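Local coordinates for Nitrate/nitrite binding protein NrtA (Synechocystis sp., PDB 2G29) that binds nitrate in the periplasm as the solute-binding component of the NrtABCD ABC transporter, which takes up nitrate and probably also nitrite, at residues P97-I102 against M115-R120; M279-S284 against V291-I296. One frame throughout, in Å; residues are numbered along the deposited sequence.

In the fold
The C-clamp of NrtA is built from two domains, each with a mixed five-stranded sheet. Interaction 1 comes first along the chain and closes before interaction 2 opens. It lays helix 97-104 against strand 115-120, an outermost strand of the sheet that also holds 91-95 and 240-245. Interaction 2 ties residues 279-284 of helix 276-284 to the following loop at 291-296. The two lie on opposite sides of the chain's centre, their own centres about 27 Å apart. Interaction 1 lies closer to nitrate-binding residues: the side chain of I102 is about 8 Å from that of W73 and that of P99 about 9 Å from that of K240, whereas I296 of interaction 2 is about 11 Å from G211.

Interaction 1 (P97-I102 against M115-R120); sequences PMPYLI and MYILAR
P99 sits at the middle of this contact, its ring turned onto two strand side chains that point the same way, M115 and I117. The ring and I117 cross at about a right angle, with P99 CG 3.9 Å from I117 CG1. At its other neighbour, P99 CB meets M115 CB at 4.0 Å. M115 then bends at chi3, which brings its sulfur against the helix between P99 and I102, M115 SD lying 3.9 Å from P99 CA. The I102 chain crosses M115 obliquely, its CD1 4.0 Å from M115 SD. Y100 starts out away from the strand, but its ring swings back so that Y100 CE1 is 3.7 Å from I117 CD1, and Y100 OH is hydrogen-bonded to D335 on helix 332-344. Helix 97-104 follows strand 91-95 and packs on the outermost strand 115-120 of the same mixed sheet, nearly antiparallel to it (162° between the segments' directions), with the segment axes 7.9 Å apart. T103 OG1 bonds both P99 O and M115 N. Between the two segments themselves the contact is wholly apolar and buried, so it rests on shape and van der Waals contact.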
# COMPACT_ATOMS: atom_id res chain seq x y z
N PRO A 97 6.90 0.54 3.08
CA PRO A 97 8.35 0.80 3.18
C PRO A 97 8.69 2.24 3.45
O PRO A 97 9.74 2.50 4.04
CB PRO A 97 8.93 0.35 1.83
CG PRO A 97 7.75 0.06 0.97
CD PRO A 97 6.53 -0.09 1.81
N MET A 98 7.82 3.16 3.10
CA MET A 98 8.19 4.57 3.25
C MET A 98 8.56 5.08 4.64
O MET A 98 9.53 5.83 4.77
CB MET A 98 7.20 5.50 2.54
CG MET A 98 7.32 5.39 1.00
SD MET A 98 5.98 6.28 0.14
CE MET A 98 6.48 7.99 0.51
N PRO A 99 7.82 4.71 5.69
CA PRO A 99 8.23 5.22 7.01
C PRO A 99 9.65 4.76 7.34
O PRO A 99 10.40 5.49 8.02
CB PRO A 99 7.18 4.62 7.95
CG PRO A 99 5.95 4.65 7.08
CD PRO A 99 6.45 4.18 5.73
N TYR A 100 10.07 3.59 6.83
CA TYR A 100 11.40 3.08 7.06
C TYR A 100 12.44 3.87 6.25
O TYR A 100 13.46 4.29 6.77
CB TYR A 100 11.47 1.60 6.68
CG TYR A 100 10.79 0.75 7.72
CD1 TYR A 100 9.46 0.32 7.56
CD2 TYR A 100 11.45 0.45 8.91
CE1 TYR A 100 8.82 -0.38 8.56
CE2 TYR A 100 10.82 -0.24 9.93
CZ TYR A 100 9.51 -0.65 9.75
OH TYR A 100 8.91 -1.31 10.78
N LEU A 101 12.17 4.07 4.96
CA LEU A 101 13.12 4.79 4.11
C LEU A 101 13.27 6.25 4.55
O LEU A 101 14.33 6.85 4.42
CB LEU A 101 12.67 4.70 2.66
CG LEU A 101 12.56 3.25 2.12
CD1 LEU A 101 11.78 3.27 0.83
CD2 LEU A 101 13.94 2.63 1.89
N ILE A 102 12.21 6.83 5.08
CA ILE A 102 12.26 8.21 5.55
C ILE A 102 12.98 8.29 6.91
O ILE A 102 13.78 9.20 7.16
CB ILE A 102 10.83 8.81 5.65
CG1 ILE A 102 10.24 8.92 4.24
CG2 ILE A 102 10.90 10.18 6.33
CD1 ILE A 102 8.72 9.26 4.24
N MET A 115 9.83 8.14 11.97
CA MET A 115 8.39 7.86 11.86
C MET A 115 8.02 6.58 12.58
O MET A 115 8.87 5.76 12.92
CB MET A 115 8.00 7.72 10.36
CG MET A 115 8.07 9.01 9.58
SD MET A 115 7.32 8.88 7.94
CE MET A 115 5.54 8.68 8.43
N TYR A 116 6.71 6.41 12.80
CA TYR A 116 6.18 5.18 13.38
C TYR A 116 5.07 4.65 12.47
O TYR A 116 4.43 5.41 11.76
CB TYR A 116 5.49 5.43 14.72
CG TYR A 116 6.34 5.85 15.86
CD1 TYR A 116 7.53 5.20 16.15
CD2 TYR A 116 5.94 6.90 16.67
CE1 TYR A 116 8.32 5.60 17.24
CE2 TYR A 116 6.70 7.29 17.76
CZ TYR A 116 7.89 6.64 18.03
OH TYR A 116 8.70 7.02 19.08
N ILE A 117 4.86 3.34 12.52
CA ILE A 117 3.71 2.75 11.84
C ILE A 117 2.78 2.36 13.00
O ILE A 117 3.13 1.57 13.89
CB ILE A 117 4.09 1.54 10.99
CG1 ILE A 117 4.80 2.01 9.73
CG2 ILE A 117 2.83 0.71 10.67
CD1 ILE A 117 5.30 0.81 8.87
N LEU A 118 1.58 2.94 12.96
CA LEU A 118 0.57 2.70 14.02
C LEU A 118 -0.40 1.59 13.67
O LEU A 118 -0.97 0.97 14.57
CB LEU A 118 -0.23 3.97 14.29
CG LEU A 118 0.64 5.18 14.67
CD1 LEU A 118 -0.31 6.38 14.91
CD2 LEU A 118 1.50 4.90 15.87
N ALA A 119 -0.60 1.35 12.38
CA ALA A 119 -1.50 0.31 11.92
C ALA A 119 -1.21 -0.00 10.47
O ALA A 119 -0.56 0.79 9.76
CB ALA A 119 -2.94 0.79 12.05
N ARG A 120 -1.72 -1.13 10.01
CA ARG A 120 -1.65 -1.46 8.58
C ARG A 120 -3.04 -1.00 8.13
O ARG A 120 -4.05 -1.40 8.72
CB ARG A 120 -1.50 -2.98 8.33
CG ARG A 120 -1.13 -3.35 6.89
CD ARG A 120 0.34 -3.01 6.64
NE ARG A 120 1.17 -3.85 7.51
CZ ARG A 120 2.39 -3.54 7.97
NH1 ARG A 120 3.00 -2.39 7.65
NH2 ARG A 120 2.98 -4.34 8.87

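Interaction 2 (M279-S284 against V291-I296)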
# COMPACT_ATOMS: atom_id res chain seq x y z
N MET A 279 -19.41 3.65 1.02
CA MET A 279 -17.99 3.99 1.02
C MET A 279 -17.56 4.51 -0.34
O MET A 279 -16.93 5.54 -0.45
CB MET A 279 -17.16 2.75 1.37
CG MET A 279 -15.68 3.04 1.47
SD MET A 279 -14.70 1.58 1.79
CE MET A 279 -14.62 0.89 0.14
N CYS A 280 -17.92 3.79 -1.39
CA CYS A 280 -17.55 4.16 -2.73
C CYS A 280 -18.24 5.43 -3.21
O CYS A 280 -17.67 6.19 -4.00
CB CYS A 280 -17.76 2.98 -3.67
SG CYS A 280 -16.58 1.61 -3.31
N GLN A 281 -19.48 5.66 -2.78
CA GLN A 281 -20.13 6.93 -3.17
C GLN A 281 -19.34 8.10 -2.59
O GLN A 281 -19.13 9.12 -3.23
CB GLN A 281 -21.54 7.03 -2.62
CG GLN A 281 -22.50 6.05 -3.23
CD GLN A 281 -23.87 6.18 -2.57
OE1 GLN A 281 -23.96 6.28 -1.34
NE2 GLN A 281 -24.93 6.19 -3.37
N ILE A 282 -18.90 7.94 -1.34
CA ILE A 282 -18.12 8.96 -0.66
C ILE A 282 -16.78 9.15 -1.37
O ILE A 282 -16.43 10.27 -1.72
CB ILE A 282 -17.88 8.57 0.82
CG1 ILE A 282 -19.20 8.62 1.61
CG2 ILE A 282 -16.90 9.54 1.47
CD1 ILE A 282 -19.10 7.99 3.02
N LEU A 283 -16.06 8.06 -1.64
CA LEU A 283 -14.77 8.21 -2.31
C LEU A 283 -14.88 8.83 -3.70
O LEU A 283 -13.99 9.56 -4.15
CB LEU A 283 -14.09 6.84 -2.42
CG LEU A 283 -13.84 6.15 -1.06
CD1 LEU A 283 -13.20 4.79 -1.28
CD2 LEU A 283 -12.96 7.04 -0.16
N SER A 284 -15.99 8.55 -4.39
CA SER A 284 -16.18 9.04 -5.73
C SER A 284 -16.35 10.56 -5.87
O SER A 284 -16.01 11.13 -6.90
CB SER A 284 -17.40 8.32 -6.35
OG SER A 284 -17.70 8.82 -7.64
N VAL A 291 -13.62 10.37 -9.08
CA VAL A 291 -13.48 9.20 -9.94
C VAL A 291 -14.87 8.55 -10.09
O VAL A 291 -15.60 8.47 -9.13
CB VAL A 291 -12.51 8.16 -9.25
CG1 VAL A 291 -12.60 6.80 -9.91
CG2 VAL A 291 -11.05 8.68 -9.31
N PRO A 292 -15.24 8.14 -11.31
CA PRO A 292 -16.56 7.50 -11.47
C PRO A 292 -16.77 6.36 -10.47
O PRO A 292 -15.85 5.56 -10.25
CB PRO A 292 -16.55 6.99 -12.92
CG PRO A 292 -15.09 7.12 -13.36
CD PRO A 292 -14.54 8.27 -12.59
N PHE A 293 -17.97 6.28 -9.88
CA PHE A 293 -18.35 5.22 -8.94
C PHE A 293 -18.06 3.82 -9.54
O PHE A 293 -17.59 2.90 -8.85
CB PHE A 293 -19.85 5.38 -8.63
CG PHE A 293 -20.41 4.36 -7.67
CD1 PHE A 293 -20.26 4.52 -6.29
CD2 PHE A 293 -21.12 3.24 -8.16
CE1 PHE A 293 -20.81 3.57 -5.39
CE2 PHE A 293 -21.66 2.30 -7.27
CZ PHE A 293 -21.50 2.47 -5.88
N GLU A 294 -18.33 3.70 -10.85
CA GLU A 294 -18.12 2.45 -11.57
C GLU A 294 -16.68 1.93 -11.61
O GLU A 294 -16.46 0.75 -11.85
CB GLU A 294 -18.63 2.59 -13.02
CG GLU A 294 -20.17 2.57 -13.15
CD GLU A 294 -20.86 3.82 -12.68
OE1 GLU A 294 -22.09 3.74 -12.43
OE2 GLU A 294 -20.23 4.90 -12.56
N ASP A 295 -15.73 2.81 -11.41
CA ASP A 295 -14.33 2.40 -11.40
C ASP A 295 -13.90 1.97 -10.01
O ASP A 295 -12.78 1.47 -9.82
CB ASP A 295 -13.42 3.55 -11.83
CG ASP A 295 -13.64 3.96 -13.28
OD1 ASP A 295 -14.16 3.16 -14.06
OD2 ASP A 295 -13.27 5.09 -13.63
N ILE A 296 -14.78 2.14 -9.02
CA ILE A 296 -14.43 1.81 -7.64
C ILE A 296 -15.22 0.64 -7.05
O ILE A 296 -14.65 -0.26 -6.42
CB ILE A 296 -14.67 3.02 -6.70
CG1 ILE A 296 -14.19 4.32 -7.34
CG2 ILE A 296 -13.95 2.82 -5.34
CD1 ILE A 296 -14.45 5.55 -6.45
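C280 opens the contact, four residues before S284. Its SG lies anti to the carbonyl carbon and meets the methyl branch of I296, with C280 SG 3.5 Å from I296 CG2. The CB of the same residue touches the phenyl ring, C280 CB to F293 CE1 being 3.6 Å. Q281 comes next, and its backbone N lies at the edge of that ring, close to the ring plane, 3.6 Å from F293 CE1. The Q281 side chain runs beside F293 and points the same way, its CG 3.7 Å from F293 CE1, while the amide plane is turned 62° from the ring. L283 adds a looser apolar touch to the end of I296. S284 carries the polar part: its OG, anti to the backbone N (chi1 176°), donates to the carbonyl of V291, with S284 OG 2.6 Å from V291 O. The hydroxyl lies in the carbonyl plane, and the C=O...OG angle of 159° makes the approach nearly end-on. In return V291 N gives a weak bond to S284 O at 3.3 Å, so the two residues are linked both ways. An alanine in place of S284 would lose the hydroxyl bond to V291 O and would probably leave the start of the 291-296 segment held less firmly to the helix. I296 CD1 rests against the backbone N and CB of S284. On its other sides, helix 276-284 packs through M279, I282 and L283 on helix 46-53, and through M279 on helix 253-271, while D295 bonds Q217 and N220, tying the returning loop to helix 214-221.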